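Long-range contacts in lipoprotein (Streptococcus pneumoniae serotype 4, PDB 6JF1), which probably serves as the substrate-binding lipoprotein of an ABC importer, capturing L-methionine for uptake into the cell: residues Ile129-Pro138 with Thr189-Val200; Asn34-Arg42 with Glu266-Pro274. All coordinates share one frame; numbering follows the deposited sequence.

Interaction 1 of 2, residues Ile129-Pro138 with Thr189-Val200; sequences IPANGEIAVP and TARSLSSVDAAV
Asp197 meets the backbone of Glu134 at the start of a parallel strand pair, 134-138 beside 198-200, and illustrates how a side chain can stand in for a missing strand rung. Its carboxylate is placed by a chi1 of -66°, which sets CG beside its own backbone N and lets Asp197 OD2 take the amide of Glu134 N at 2.9 Å on the anti lone pair. In return Asp197 N gives to Glu134 O, in the carbonyl plane, and Ala198 N adds a weak bond to that same oxygen. Asp197 OD1 lies beside Pro130 CG and is hydrogen-bonded to Tyr123 OH. Further along, the ladder is regular: Ala136 N binds Ala198 O at 3.1 Å, and Val200 N binds Ala136 O at 2.8 Å.

The methyl of Ala136 meets Ala199 CB at 4.0 Å and Ser192 OG at 3.5 Å; that hydroxyl is turned back to Thr189 O. Val196 CG1 lies across the Glu134 chain, whose extended form, with chi1 171°, carries OE2 on to Thr182. Thr189 CG2 packs on Val137 C at 3.6 Å.

Strand 134-138 also pairs in parallel with strand 180-184, and helix 141-153 packs through Ala147 on Val137, Pro138 and Val200; the zinc ligands Glu144 and Glu183 lie near Val137. By accepting the Glu134 amide, the Asp197 carboxylate prolongs the hydrogen-bonded join beyond the backbone bonds of Ala136 with Ala198 and Val200.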
loop_
_atom_site.group_PDB
_atom_site.type_symbol
_atom_site.label_atom_id
_atom_site.label_comp_id
_atom_site.label_asym_id
_atom_site.label_seq_id
_atom_site.Cartn_x
_atom_site.Cartn_y
_atom_site.Cartn_z
ATOM N N ILE A 129 -3.476 -4.361 25.015
ATOM C CA ILE A 129 -2.137 -4.830 24.619
ATOM C C ILE A 129 -1.319 -4.915 25.918
ATOM O O ILE A 129 -1.363 -4.003 26.728
ATOM C CB ILE A 129 -1.484 -3.943 23.527
ATOM C CG1 ILE A 129 -2.206 -4.049 22.180
ATOM C CG2 ILE A 129 -0.007 -4.277 23.371
ATOM C CD1 ILE A 129 -2.186 -2.773 21.360
ATOM N N PRO A 130 -0.637 -6.036 26.152
ATOM C CA PRO A 130 0.089 -6.134 27.406
ATOM C C PRO A 130 1.406 -5.343 27.447
ATOM O O PRO A 130 2.086 -5.154 26.433
ATOM C CB PRO A 130 0.444 -7.622 27.544
ATOM C CG PRO A 130 0.465 -8.117 26.128
ATOM C CD PRO A 130 -0.621 -7.315 25.441
ATOM N N ALA A 131 1.743 -4.931 28.663
ATOM C CA ALA A 131 3.055 -4.511 29.012
ATOM C C ALA A 131 4.059 -5.544 28.493
ATOM O O ALA A 131 3.799 -6.730 28.557
ATOM C CB ALA A 131 3.141 -4.363 30.509
ATOM N N ASN A 132 5.178 -5.063 27.954
ATOM C CA ASN A 132 6.247 -5.922 27.390
ATOM C C ASN A 132 5.807 -6.568 26.064
ATOM O O ASN A 132 6.557 -7.392 25.485
ATOM C CB ASN A 132 6.713 -7.004 28.369
ATOM C CG ASN A 132 7.159 -6.444 29.705
ATOM O OD1 ASN A 132 7.749 -5.372 29.780
ATOM N ND2 ASN A 132 6.876 -7.166 30.771
ATOM N N GLY A 133 4.606 -6.233 25.581
ATOM C CA GLY A 133 4.161 -6.728 24.255
ATOM C C GLY A 133 5.067 -6.303 23.090
ATOM O O GLY A 133 5.956 -5.426 23.199
ATOM N N GLU A 134 4.835 -6.946 21.953
ATOM C CA GLU A 134 5.580 -6.678 20.735
ATOM C C GLU A 134 4.585 -6.270 19.640
ATOM O O GLU A 134 3.568 -6.936 19.442
ATOM C CB GLU A 134 6.326 -7.936 20.335
ATOM C CG GLU A 134 6.960 -7.851 18.977
ATOM C CD GLU A 134 7.986 -8.955 18.753
ATOM O OE1 GLU A 134 7.767 -10.066 19.264
ATOM O OE2 GLU A 134 8.996 -8.699 18.076
ATOM N N ILE A 135 4.873 -5.136 19.015
ATOM C CA ILE A 135 4.142 -4.656 17.872
ATOM C C ILE A 135 5.082 -4.612 16.660
ATOM O O ILE A 135 6.192 -4.032 16.719
ATOM C CB ILE A 135 3.540 -3.273 18.190
ATOM C CG1 ILE A 135 2.676 -3.337 19.449
ATOM C CG2 ILE A 135 2.761 -2.721 16.991
ATOM C CD1 ILE A 135 1.831 -2.116 19.639
ATOM N N ALA A 136 4.623 -5.231 15.567
ATOM C CA ALA A 136 5.325 -5.216 14.259
ATOM C C ALA A 136 4.828 -4.041 13.414
ATOM O O ALA A 136 3.624 -3.769 13.377
ATOM C CB ALA A 136 5.060 -6.509 13.529
ATOM N N VAL A 137 5.759 -3.373 12.746
ATOM C CA VAL A 137 5.449 -2.260 11.848
ATOM C C VAL A 137 6.277 -2.419 10.558
ATOM O O VAL A 137 7.305 -3.089 10.561
ATOM C CB VAL A 137 5.717 -0.888 12.514
ATOM C CG1 VAL A 137 4.858 -0.677 13.758
ATOM C CG2 VAL A 137 7.203 -0.657 12.815
ATOM N N PRO A 138 5.827 -1.820 9.441
ATOM C CA PRO A 138 6.635 -1.850 8.220
ATOM C C PRO A 138 7.992 -1.142 8.424
ATOM O O PRO A 138 8.144 -0.276 9.285
ATOM C CB PRO A 138 5.811 -1.114 7.155
ATOM C CG PRO A 138 4.392 -1.119 7.692
ATOM C CD PRO A 138 4.544 -1.100 9.201
ATOM N N THR A 189 4.284 -8.012 7.776
ATOM C CA THR A 189 3.638 -7.620 9.034
ATOM C C THR A 189 2.371 -8.438 9.303
ATOM O O THR A 189 2.145 -8.834 10.442
ATOM C CB THR A 189 3.351 -6.113 9.107
ATOM O OG1 THR A 189 2.514 -5.796 7.991
ATOM C CG2 THR A 189 4.620 -5.285 9.128
ATOM N N ALA A 190 1.557 -8.695 8.292
ATOM C CA ALA A 190 0.316 -9.421 8.514
ATOM C C ALA A 190 0.622 -10.879 8.869
ATOM O O ALA A 190 -0.076 -11.463 9.675
ATOM C CB ALA A 190 -0.534 -9.385 7.284
ATOM N N ARG A 191 1.653 -11.451 8.264
ATOM C CA ARG A 191 2.025 -12.839 8.560
ATOM C C ARG A 191 2.574 -12.955 9.989
ATOM O O ARG A 191 2.580 -14.041 10.573
ATOM C CB ARG A 191 3.052 -13.321 7.534
ATOM C CG ARG A 191 2.406 -13.597 6.181
ATOM C CD ARG A 191 3.349 -14.239 5.201
ATOM N NE ARG A 191 2.681 -14.613 3.958
ATOM C CZ ARG A 191 3.359 -15.138 2.932
ATOM N NH1 ARG A 191 4.652 -15.374 3.091
ATOM N NH2 ARG A 191 2.770 -15.416 1.773
ATOM N N SER A 192 3.025 -11.846 10.566
ATOM C CA SER A 192 3.675 -11.901 11.893
ATOM C C SER A 192 2.615 -12.001 13.000
ATOM O O SER A 192 2.956 -12.207 14.142
ATOM C CB SER A 192 4.569 -10.703 12.105
ATOM O OG SER A 192 3.782 -9.533 12.384
ATOM N N LEU A 193 1.337 -11.868 12.660
ATOM C CA LEU A 193 0.277 -11.692 13.660
ATOM C C LEU A 193 0.037 -12.975 14.474
ATOM O O LEU A 193 -0.519 -12.949 15.569
ATOM C CB LEU A 193 -0.997 -11.264 12.935
ATOM C CG LEU A 193 -1.049 -9.779 12.589
ATOM C CD1 LEU A 193 -2.234 -9.495 11.692
ATOM C CD2 LEU A 193 -1.112 -8.938 13.856
ATOM N N SER A 194 0.471 -14.085 13.920
ATOM C CA SER A 194 0.433 -15.342 14.601
ATOM C C SER A 194 1.412 -15.325 15.780
ATOM O O SER A 194 1.268 -16.115 16.704
ATOM C CB SER A 194 0.767 -16.436 13.630
ATOM O OG SER A 194 2.046 -16.179 13.036
ATOM N N SER A 195 2.398 -14.430 15.793
ATOM C CA SER A 195 3.371 -14.507 16.891
ATOM C C SER A 195 3.728 -13.138 17.503
ATOM O O SER A 195 4.785 -13.003 18.145
ATOM C CB SER A 195 4.591 -15.268 16.451
ATOM O OG SER A 195 5.444 -14.427 15.690
ATOM N N VAL A 196 2.913 -12.103 17.303
ATOM C CA VAL A 196 3.148 -10.842 18.006
ATOM C C VAL A 196 1.828 -10.415 18.644
ATOM O O VAL A 196 0.801 -11.057 18.436
ATOM C CB VAL A 196 3.763 -9.739 17.114
ATOM C CG1 VAL A 196 5.093 -10.171 16.520
ATOM C CG2 VAL A 196 2.816 -9.253 16.014
ATOM N N ASP A 197 1.863 -9.312 19.372
ATOM C CA ASP A 197 0.686 -8.830 20.085
ATOM C C ASP A 197 -0.247 -8.016 19.169
ATOM O O ASP A 197 -1.485 -8.067 19.308
ATOM C CB ASP A 197 1.126 -8.139 21.388
ATOM C CG ASP A 197 1.742 -9.156 22.332
ATOM O OD1 ASP A 197 0.986 -10.072 22.745
ATOM O OD2 ASP A 197 2.983 -9.100 22.563
ATOM N N ALA A 198 0.360 -7.232 18.277
ATOM C CA ALA A 198 -0.348 -6.412 17.293
ATOM C C ALA A 198 0.625 -6.115 16.144
ATOM O O ALA A 198 1.834 -6.280 16.323
ATOM C CB ALA A 198 -0.884 -5.132 17.924
ATOM N N ALA A 199 0.089 -5.693 14.993
ATOM C CA ALA A 199 0.906 -5.309 13.779
ATOM C C ALA A 199 0.191 -4.196 13.014
ATOM O O ALA A 199 -1.053 -4.196 12.905
ATOM C CB ALA A 199 1.149 -6.505 12.849
ATOM N N VAL A 200 0.971 -3.270 12.478
ATOM C CA VAL A 200 0.427 -2.320 11.501
ATOM C C VAL A 200 0.592 -2.935 10.109
ATOM O O VAL A 200 1.709 -3.398 9.729
ATOM C CB VAL A 200 1.059 -0.923 11.636
ATOM C CG1 VAL A 200 0.511 0.065 10.596
ATOM C CG2 VAL A 200 0.852 -0.391 13.059
#

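Interaction 2 of 2, residues Asn34-Arg42 with Glu266-Pro274; sequences NRSGSEEKR and ESSDGLDQP. With ZN (zinc ion), chain D.
Asp272 receives two arginines, Arg35 and Arg42, in a worked example of one carboxylate joining distant parts of a chain. Arg35 grips it end-on, NH1 to OD2 at 2.8 Å on the syn lone pair and NH2 to OD1 at 3.0 Å. Arg42 arrives at about a right angle: its NH2 reaches Asp272 OD2 at 2.7 Å from above the carboxylate plane. A bend at chi3 (58°) turns the Arg35 head so that NE bonds Glu39 OE1, and NH2 adds a weak bond to the same oxygen; Glu39 OE2 is hydrogen-bonded to Thr207. Asn203, a methionine-pocket residue, bonds Asp272 OD1.

The other side is wetter. Ser38 O approaches Ser267 CB to 3.0 Å, yet no direct hydrogen bond joins the two serines; one water links Ser38 N to Ser267 O. A second joins Ser267 OG, also bonded to Val263 O, to Glu39 O and to Arg42 N and NE. Glu40, pointing away from 266-274, binds zinc through OE1 at 2.0 Å alongside Glu61, and Glu40 OE2 accepts from Arg35 N.

Two positive groups would probably keep buried Asp272 ionised, while directed bonds orient the guanidiniums: the two-nitrogen grip for Arg35, and for Arg42 NH2 to Asp272 OD2 with NE to Glu39 O.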
loop_
_atom_site.group_PDB
_atom_site.type_symbol
_atom_site.label_atom_id
_atom_site.label_comp_id
_atom_site.label_asym_id
_atom_site.label_seq_id
_atom_site.Cartn_x
_atom_site.Cartn_y
_atom_site.Cartn_z
ATOM N N ASN A 34 1.086 -8.029 -5.705
ATOM C CA ASN A 34 -0.016 -9.042 -5.701
ATOM C C ASN A 34 -0.973 -8.813 -4.519
ATOM O O ASN A 34 -0.545 -8.509 -3.411
ATOM C CB ASN A 34 0.509 -10.483 -5.758
ATOM C CG ASN A 34 1.513 -10.879 -4.679
ATOM O OD1 ASN A 34 1.679 -10.227 -3.642
ATOM N ND2 ASN A 34 2.186 -11.990 -4.908
ATOM N N ARG A 35 -2.276 -8.923 -4.789
ATOM C CA ARG A 35 -3.314 -8.858 -3.750
ATOM C C ARG A 35 -4.273 -10.045 -3.944
ATOM O O ARG A 35 -4.341 -10.597 -5.003
ATOM C CB ARG A 35 -4.084 -7.529 -3.814
ATOM C CG ARG A 35 -3.177 -6.322 -3.618
ATOM C CD ARG A 35 -3.940 -5.027 -3.633
ATOM N NE ARG A 35 -4.987 -4.949 -2.608
ATOM C CZ ARG A 35 -5.789 -3.890 -2.473
ATOM N NH1 ARG A 35 -5.632 -2.838 -3.267
ATOM N NH2 ARG A 35 -6.727 -3.880 -1.539
ATOM N N SER A 36 -4.989 -10.415 -2.900
ATOM C CA SER A 36 -5.785 -11.656 -2.857
ATOM C C SER A 36 -7.277 -11.391 -3.064
ATOM O O SER A 36 -7.748 -10.267 -3.039
ATOM C CB SER A 36 -5.569 -12.338 -1.525
ATOM O OG SER A 36 -4.245 -12.834 -1.479
ATOM N N GLY A 37 -8.015 -12.482 -3.247
ATOM C CA GLY A 37 -9.455 -12.433 -3.468
ATOM C C GLY A 37 -9.821 -11.630 -4.706
ATOM O O GLY A 37 -9.257 -11.766 -5.791
ATOM N N SER A 38 -10.791 -10.764 -4.546
ATOM C CA SER A 38 -11.312 -10.111 -5.705
ATOM C C SER A 38 -10.624 -8.748 -5.949
ATOM O O SER A 38 -11.110 -7.991 -6.778
ATOM C CB SER A 38 -12.809 -9.954 -5.503
ATOM O OG SER A 38 -13.392 -11.237 -5.334
ATOM N N GLU A 39 -9.528 -8.430 -5.246
ATOM C CA GLU A 39 -9.019 -7.041 -5.200
ATOM C C GLU A 39 -8.416 -6.607 -6.541
ATOM O O GLU A 39 -8.265 -5.432 -6.770
ATOM C CB GLU A 39 -8.086 -6.821 -4.002
ATOM C CG GLU A 39 -8.827 -7.118 -2.716
ATOM C CD GLU A 39 -8.121 -6.924 -1.390
ATOM O OE1 GLU A 39 -6.887 -6.894 -1.377
ATOM O OE2 GLU A 39 -8.839 -6.813 -0.365
ATOM N N GLU A 40 -8.133 -7.535 -7.431
ATOM C CA GLU A 40 -7.503 -7.157 -8.705
ATOM C C GLU A 40 -8.546 -7.042 -9.824
ATOM O O GLU A 40 -8.167 -6.840 -10.967
ATOM C CB GLU A 40 -6.384 -8.147 -9.010
ATOM C CG GLU A 40 -5.327 -8.025 -7.918
ATOM C CD GLU A 40 -4.194 -9.004 -8.081
ATOM O OE1 GLU A 40 -4.422 -10.033 -8.769
ATOM O OE2 GLU A 40 -3.090 -8.718 -7.551
ATOM N N LYS A 41 -9.836 -7.190 -9.487
ATOM C CA LYS A 41 -10.872 -7.186 -10.504
ATOM C C LYS A 41 -10.934 -5.837 -11.223
ATOM O O LYS A 41 -11.340 -5.790 -12.379
ATOM C CB LYS A 41 -12.227 -7.613 -9.933
ATOM C CG LYS A 41 -12.328 -9.091 -9.596
ATOM C CD LYS A 41 -12.589 -9.963 -10.781
ATOM C CE LYS A 41 -12.360 -11.432 -10.474
ATOM N NZ LYS A 41 -13.275 -11.935 -9.416
ATOM N N ARG A 42 -10.479 -4.760 -10.584
ATOM C CA ARG A 42 -10.452 -3.467 -11.250
ATOM C C ARG A 42 -9.740 -3.581 -12.603
ATOM O O ARG A 42 -10.154 -2.937 -13.567
ATOM C CB ARG A 42 -9.759 -2.380 -10.396
ATOM C CG ARG A 42 -8.271 -2.618 -10.113
ATOM C CD ARG A 42 -7.749 -1.741 -8.961
ATOM N NE ARG A 42 -8.214 -2.300 -7.686
ATOM C CZ ARG A 42 -8.136 -1.733 -6.482
ATOM N NH1 ARG A 42 -7.678 -0.496 -6.348
ATOM N NH2 ARG A 42 -8.572 -2.394 -5.421
ATOM N N GLU A 266 -16.684 -2.574 -4.401
ATOM C CA GLU A 266 -17.309 -3.892 -4.242
ATOM C C GLU A 266 -16.229 -4.971 -4.031
ATOM O O GLU A 266 -16.309 -5.740 -3.086
ATOM C CB GLU A 266 -18.144 -4.189 -5.490
ATOM C CG GLU A 266 -18.692 -5.626 -5.538
ATOM C CD GLU A 266 -19.965 -5.640 -4.729
ATOM O OE1 GLU A 266 -20.261 -4.580 -4.154
ATOM O OE2 GLU A 266 -20.625 -6.682 -4.646
ATOM N N SER A 267 -15.236 -5.038 -4.930
ATOM C CA SER A 267 -14.242 -6.140 -4.946
ATOM C C SER A 267 -13.280 -6.063 -3.739
ATOM O O SER A 267 -12.698 -7.085 -3.344
ATOM C CB SER A 267 -13.485 -6.156 -6.246
ATOM O OG SER A 267 -12.682 -4.989 -6.357
ATOM N N SER A 268 -13.138 -4.889 -3.118
ATOM C CA SER A 268 -12.309 -4.747 -1.890
ATOM C C SER A 268 -13.191 -4.714 -0.634
ATOM O O SER A 268 -12.704 -4.447 0.455
ATOM C CB SER A 268 -11.443 -3.476 -1.993
ATOM O OG SER A 268 -12.198 -2.297 -1.643
ATOM N N ASP A 269 -14.514 -4.837 -0.782
ATOM C CA ASP A 269 -15.430 -4.718 0.402
ATOM C C ASP A 269 -15.243 -3.380 1.131
ATOM O O ASP A 269 -15.439 -3.300 2.345
ATOM C CB ASP A 269 -15.392 -5.940 1.334
ATOM C CG ASP A 269 -16.659 -6.056 2.183
ATOM O OD1 ASP A 269 -17.653 -5.325 1.878
ATOM O OD2 ASP A 269 -16.649 -6.837 3.166
ATOM N N GLY A 270 -14.947 -2.292 0.404
ATOM C CA GLY A 270 -14.784 -1.000 1.104
ATOM C C GLY A 270 -13.357 -0.751 1.620
ATOM O O GLY A 270 -13.044 0.362 2.017
ATOM N N LEU A 271 -12.472 -1.741 1.633
ATOM C CA LEU A 271 -11.071 -1.501 2.126
ATOM C C LEU A 271 -10.380 -0.387 1.308
ATOM O O LEU A 271 -9.636 0.409 1.865
ATOM C CB LEU A 271 -10.284 -2.814 2.081
ATOM C CG LEU A 271 -8.790 -2.751 2.444
ATOM C CD1 LEU A 271 -8.568 -2.316 3.891
ATOM C CD2 LEU A 271 -8.151 -4.116 2.205
ATOM N N ASP A 272 -10.624 -0.308 0.004
ATOM C CA ASP A 272 -10.006 0.739 -0.812
ATOM C C ASP A 272 -11.045 1.813 -1.162
ATOM O O ASP A 272 -12.124 1.515 -1.736
ATOM C CB ASP A 272 -9.509 0.188 -2.143
ATOM C CG ASP A 272 -8.354 -0.806 -2.075
ATOM O OD1 ASP A 272 -7.976 -1.230 -0.958
ATOM O OD2 ASP A 272 -7.824 -1.138 -3.172
ATOM N N GLN A 273 -10.694 3.060 -0.905
ATOM C CA GLN A 273 -11.630 4.149 -1.107
ATOM C C GLN A 273 -11.187 5.010 -2.300
ATOM O O GLN A 273 -10.213 5.766 -2.197
ATOM C CB GLN A 273 -11.732 4.973 0.177
ATOM C CG GLN A 273 -12.543 6.238 -0.055
ATOM C CD GLN A 273 -12.613 7.150 1.146
ATOM O OE1 GLN A 273 -12.427 6.731 2.289
ATOM N NE2 GLN A 273 -12.908 8.418 0.890
ATOM N N PRO A 274 -11.898 4.938 -3.426
ATOM C CA PRO A 274 -11.522 5.730 -4.624
ATOM C C PRO A 274 -11.517 7.230 -4.311
ATOM O O PRO A 274 -12.348 7.686 -3.537
ATOM C CB PRO A 274 -12.645 5.448 -5.648
ATOM C CG PRO A 274 -13.145 4.075 -5.211
ATOM C CD PRO A 274 -13.125 4.177 -3.695
HETATM ZN ZN ZN D . -2.676 -11.069 -8.811
HETATM O O HOH W 1 -11.808 -9.562 -1.982
HETATM O O HOH W 2 -10.320 -4.362 -7.687
HETATM O O HOH W 3 -2.986 -12.438 -10.000
#

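In the fold
The two contacts lie in different lobes, built on different sheets, their centres 25 Å apart and their nearest atoms about 8 Å apart without touching. Interaction 1 belongs to the mixed sheet that pairs strand 134-138 with strands 180-184 and 198-201; interaction 2 sits at the edge of the seven-stranded sheet, where strand 273-274 is outermost and helix 258-267 ends. The chain leaves the lobe of interaction 2, builds that of interaction 1, and returns, with 266-274 packing back on 34-42. Bound methionine lies about 8 Å from the side chain of Pro138 and about 6 Å from that of Arg35, consistent with the two-lobed design of substrate-binding proteins, in which ligand is held between the lobes.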